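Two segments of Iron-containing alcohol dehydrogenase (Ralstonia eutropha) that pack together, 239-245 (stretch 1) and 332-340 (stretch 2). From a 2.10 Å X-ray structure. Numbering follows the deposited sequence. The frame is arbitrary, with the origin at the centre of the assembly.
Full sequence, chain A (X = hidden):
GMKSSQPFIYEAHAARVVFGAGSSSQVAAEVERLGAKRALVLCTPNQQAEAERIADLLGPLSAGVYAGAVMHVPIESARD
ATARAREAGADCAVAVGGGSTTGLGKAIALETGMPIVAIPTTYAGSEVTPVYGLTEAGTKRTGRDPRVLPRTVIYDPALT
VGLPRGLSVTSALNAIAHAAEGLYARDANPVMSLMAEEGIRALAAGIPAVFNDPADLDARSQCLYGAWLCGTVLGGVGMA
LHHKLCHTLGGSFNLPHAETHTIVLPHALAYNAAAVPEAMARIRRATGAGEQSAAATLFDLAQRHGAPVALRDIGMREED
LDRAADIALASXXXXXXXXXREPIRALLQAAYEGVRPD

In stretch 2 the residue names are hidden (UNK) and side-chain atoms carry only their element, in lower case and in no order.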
# COMPACT_ATOMS: atom_id res chain seq x y z
N MSE A 239 -14.57 -7.40 7.11
CA MSE A 239 -15.21 -8.50 6.39
C MSE A 239 -16.69 -8.52 6.74
O MSE A 239 -17.18 -7.67 7.49
CB MSE A 239 -14.52 -9.82 6.74
CG MSE A 239 -13.03 -9.87 6.38
SE MSE A 239 -12.54 -9.66 4.47
CE MSE A 239 -12.21 -7.71 4.41
N ALA A 240 -17.45 -9.46 6.18
CA ALA A 240 -18.89 -9.50 6.44
C ALA A 240 -19.42 -10.94 6.35
O ALA A 240 -18.79 -11.86 6.86
CB ALA A 240 -19.67 -8.49 5.49
N LEU A 241 -20.54 -11.14 5.68
CA LEU A 241 -21.18 -12.46 5.63
C LEU A 241 -20.30 -13.66 5.37
O LEU A 241 -20.36 -14.65 6.11
CB LEU A 241 -22.35 -12.47 4.65
CG LEU A 241 -22.99 -13.81 4.26
CD1 LEU A 241 -23.67 -14.47 5.48
CD2 LEU A 241 -23.96 -13.60 3.10
N HIS A 242 -19.47 -13.61 4.33
CA HIS A 242 -18.70 -14.79 3.99
C HIS A 242 -17.81 -15.24 5.12
O HIS A 242 -17.82 -16.41 5.50
CB HIS A 242 -17.87 -14.59 2.74
CG HIS A 242 -16.89 -15.68 2.52
ND1 HIS A 242 -17.22 -16.86 1.88
CD2 HIS A 242 -15.59 -15.79 2.88
CE1 HIS A 242 -16.15 -17.64 1.84
NE2 HIS A 242 -15.15 -17.02 2.45
N HIS A 243 -17.00 -14.32 5.63
CA HIS A 243 -16.10 -14.64 6.74
C HIS A 243 -16.82 -15.04 8.02
O HIS A 243 -16.44 -15.99 8.68
CB HIS A 243 -15.11 -13.50 6.96
CG HIS A 243 -14.15 -13.35 5.83
ND1 HIS A 243 -14.52 -12.80 4.61
CD2 HIS A 243 -12.84 -13.68 5.71
CE1 HIS A 243 -13.48 -12.81 3.80
NE2 HIS A 243 -12.45 -13.35 4.43
N LYS A 244 -17.91 -14.36 8.34
CA LYS A 244 -18.65 -14.75 9.53
C LYS A 244 -19.20 -16.18 9.43
O LYS A 244 -19.12 -16.97 10.38
CB LYS A 244 -19.81 -13.77 9.75
CG LYS A 244 -19.35 -12.39 10.16
CD LYS A 244 -18.84 -12.44 11.61
CE LYS A 244 -18.29 -11.10 12.11
NZ LYS A 244 -18.32 -11.11 13.64
N LEU A 245 -19.80 -16.49 8.29
CA LEU A 245 -20.42 -17.82 8.10
C LEU A 245 -19.35 -18.90 8.11
O LEU A 245 -19.53 -19.96 8.69
CB LEU A 245 -21.23 -17.85 6.83
CG LEU A 245 -22.24 -18.99 6.56
CD1 LEU A 245 -23.29 -19.09 7.66
CD2 LEU A 245 -22.90 -18.77 5.23
N UNK A 332 -25.28 -10.38 15.53
CA UNK A 332 -25.43 -9.44 14.42
C UNK A 332 -24.15 -8.73 14.03
O UNK A 332 -23.26 -8.52 14.85
c UNK A 332 -27.18 -9.08 16.04
c UNK A 332 -26.17 -10.03 16.66
c UNK A 332 -26.44 -8.41 14.94
N UNK A 333 -24.03 -8.42 12.74
CA UNK A 333 -22.88 -7.70 12.24
C UNK A 333 -23.30 -6.98 10.96
O UNK A 333 -24.33 -7.31 10.36
c UNK A 333 -21.75 -8.67 11.94
c UNK A 333 -22.63 -11.01 11.48
o UNK A 333 -23.22 -12.80 8.37
c UNK A 333 -23.03 -12.01 10.60
c UNK A 333 -22.02 -9.59 9.63
c UNK A 333 -22.89 -11.82 9.24
c UNK A 333 -22.37 -10.60 8.74
c UNK A 333 -22.14 -9.77 10.99
N UNK A 334 -22.50 -6.00 10.54
CA UNK A 334 -22.87 -5.23 9.36
C UNK A 334 -22.68 -6.08 8.11
O UNK A 334 -21.67 -6.77 7.95
c UNK A 334 -23.33 -2.11 8.27
c UNK A 334 -22.63 -2.16 6.15
c UNK A 334 -21.50 -2.72 4.17
c UNK A 334 -22.41 -3.10 8.21
c UNK A 334 -22.00 -3.96 9.27
n UNK A 334 -23.48 -1.54 7.03
c UNK A 334 -21.02 -3.95 6.18
c UNK A 334 -22.41 -1.93 4.80
c UNK A 334 -20.81 -3.72 4.85
c UNK A 334 -21.97 -3.17 6.85
N UNK A 335 -23.63 -6.02 7.21
CA UNK A 335 -23.52 -6.71 5.92
C UNK A 335 -24.32 -5.86 4.89
O UNK A 335 -25.24 -5.19 5.27
c UNK A 335 -24.06 -8.14 6.02
n UNK A 335 -24.86 -9.31 4.08
c UNK A 335 -23.80 -8.96 4.77
o UNK A 335 -22.65 -9.29 4.46
N UNK A 336 -23.94 -5.87 3.60
CA UNK A 336 -24.64 -4.99 2.61
C UNK A 336 -26.13 -5.29 2.45
O UNK A 336 -26.90 -4.39 2.12
c UNK A 336 -22.53 -5.69 1.77
c UNK A 336 -22.75 -6.50 3.02
c UNK A 336 -23.91 -5.27 1.31
N UNK A 337 -26.50 -6.57 2.62
CA UNK A 337 -27.91 -7.04 2.62
C UNK A 337 -28.24 -7.63 4.04
O UNK A 337 -27.40 -8.31 4.66
n UNK A 337 -32.06 -12.52 0.32
c UNK A 337 -28.05 -8.11 1.53
c UNK A 337 -29.45 -9.95 0.57
c UNK A 337 -30.93 -11.87 0.12
c UNK A 337 -29.43 -8.77 1.49
n UNK A 337 -30.67 -10.73 0.76
n UNK A 337 -30.07 -12.34 -0.74
N UNK A 338 -29.44 -7.34 4.58
CA UNK A 338 -29.76 -7.89 5.93
C UNK A 338 -29.62 -9.41 6.03
O UNK A 338 -29.86 -10.10 5.05
c UNK A 338 -31.42 -6.27 5.28
c UNK A 338 -30.50 -6.45 4.09
c UNK A 338 -31.22 -7.44 6.17
N UNK A 339 -29.12 -9.89 7.17
CA UNK A 339 -28.95 -11.31 7.41
C UNK A 339 -30.32 -11.74 7.95
O UNK A 339 -30.77 -11.25 8.97
c UNK A 339 -27.81 -11.57 8.42
c UNK A 339 -27.59 -13.04 8.65
c UNK A 339 -26.48 -10.93 7.96
c UNK A 339 -25.94 -11.38 6.60
N UNK A 340 -31.01 -12.62 7.22
CA UNK A 340 -32.36 -13.13 7.58
C UNK A 340 -32.34 -14.66 7.48
O UNK A 340 -31.71 -15.22 6.58
o UNK A 340 -34.45 -11.03 8.90
o UNK A 340 -34.11 -9.06 8.00
c UNK A 340 -33.44 -12.52 6.67
c UNK A 340 -34.06 -10.31 7.94
c UNK A 340 -33.52 -10.97 6.63
O HOH W 1 -19.02 -6.56 8.59

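Position 332 has three side-chain carbons that close a ring onto its own backbone N; the ring makes no contact with stretch 1. This is Pro 332.

Position 333 carries one carbon and then a six-carbon ring bearing a single oxygen, a phenol. The ring lies beside the start of the helix, against Ala 240, Leu 241 and Lys 244. It is Tyr 333, whose CE1 is 3.8 Å from Ala 240 C and whose OH is 3.4 Å from Leu 241 CD1.

At 334, one carbon leads to fused five- and six-membered rings holding eight carbons and one nitrogen. Only an indole fits, hence Trp 334. Trp 334 CE3 comes no nearer than 4.8 Å to Ala 240 CB, and the closer approach is made by the backbone, with Trp 334 O 3.6 Å from Ala 240 CB. A water donates to both Trp 334 O (2.7 Å from the water O) and Met 239 O (2.4 Å from the water O), linking the two stretches.

Position 335 has two carbons, the second carrying one oxygen and one nitrogen. One of these polar atoms accepts a hydrogen bond from Leu 241 N and the other donates to the backbone O of position 337, as a carboxamide can. In Asn 335, OD1 is the acceptor, 3.1 Å from Leu 241 N, while ND2 is the donor.

Position 336 again shows three carbons cyclised onto N. This is Pro 336, with CD 4.4 Å from Ala 240 CB.

At 337, three carbons, a nitrogen and a carbon carrying two more nitrogens form an extended guanidinium chain, Arg 337, out of reach of stretch 1. Its backbone O receives Asn 335 ND2 at 2.8 Å.

Position 338 is a third ring of three carbons closed on N, Pro 338, also remote.

Position 339 has four carbons, forked at the first, with one arm two carbons long: Ile 339. Its CD1 meets Leu 241 CD1 at 4.0 Å.

Position 340 ends in a carbon with two oxygens after two other carbons. This is Glu 340, the N-cap of a following helix and clear of the contact.

The contact centres on the first turn of a helix. Ala 240 occupies the N-cap position, and Asn 335 OD1 takes up the NH of Leu 241, which has no preceding helical turn to supply a carbonyl. Tyr 333 packs alongside, with Lys 244 CG 3.5 Å from its ring centroid, almost on the normal, in a CH-pi contact. Leu 241 and Ile 339 add an apolar patch.

Stretch 2 332-340: PYWNPRPIE
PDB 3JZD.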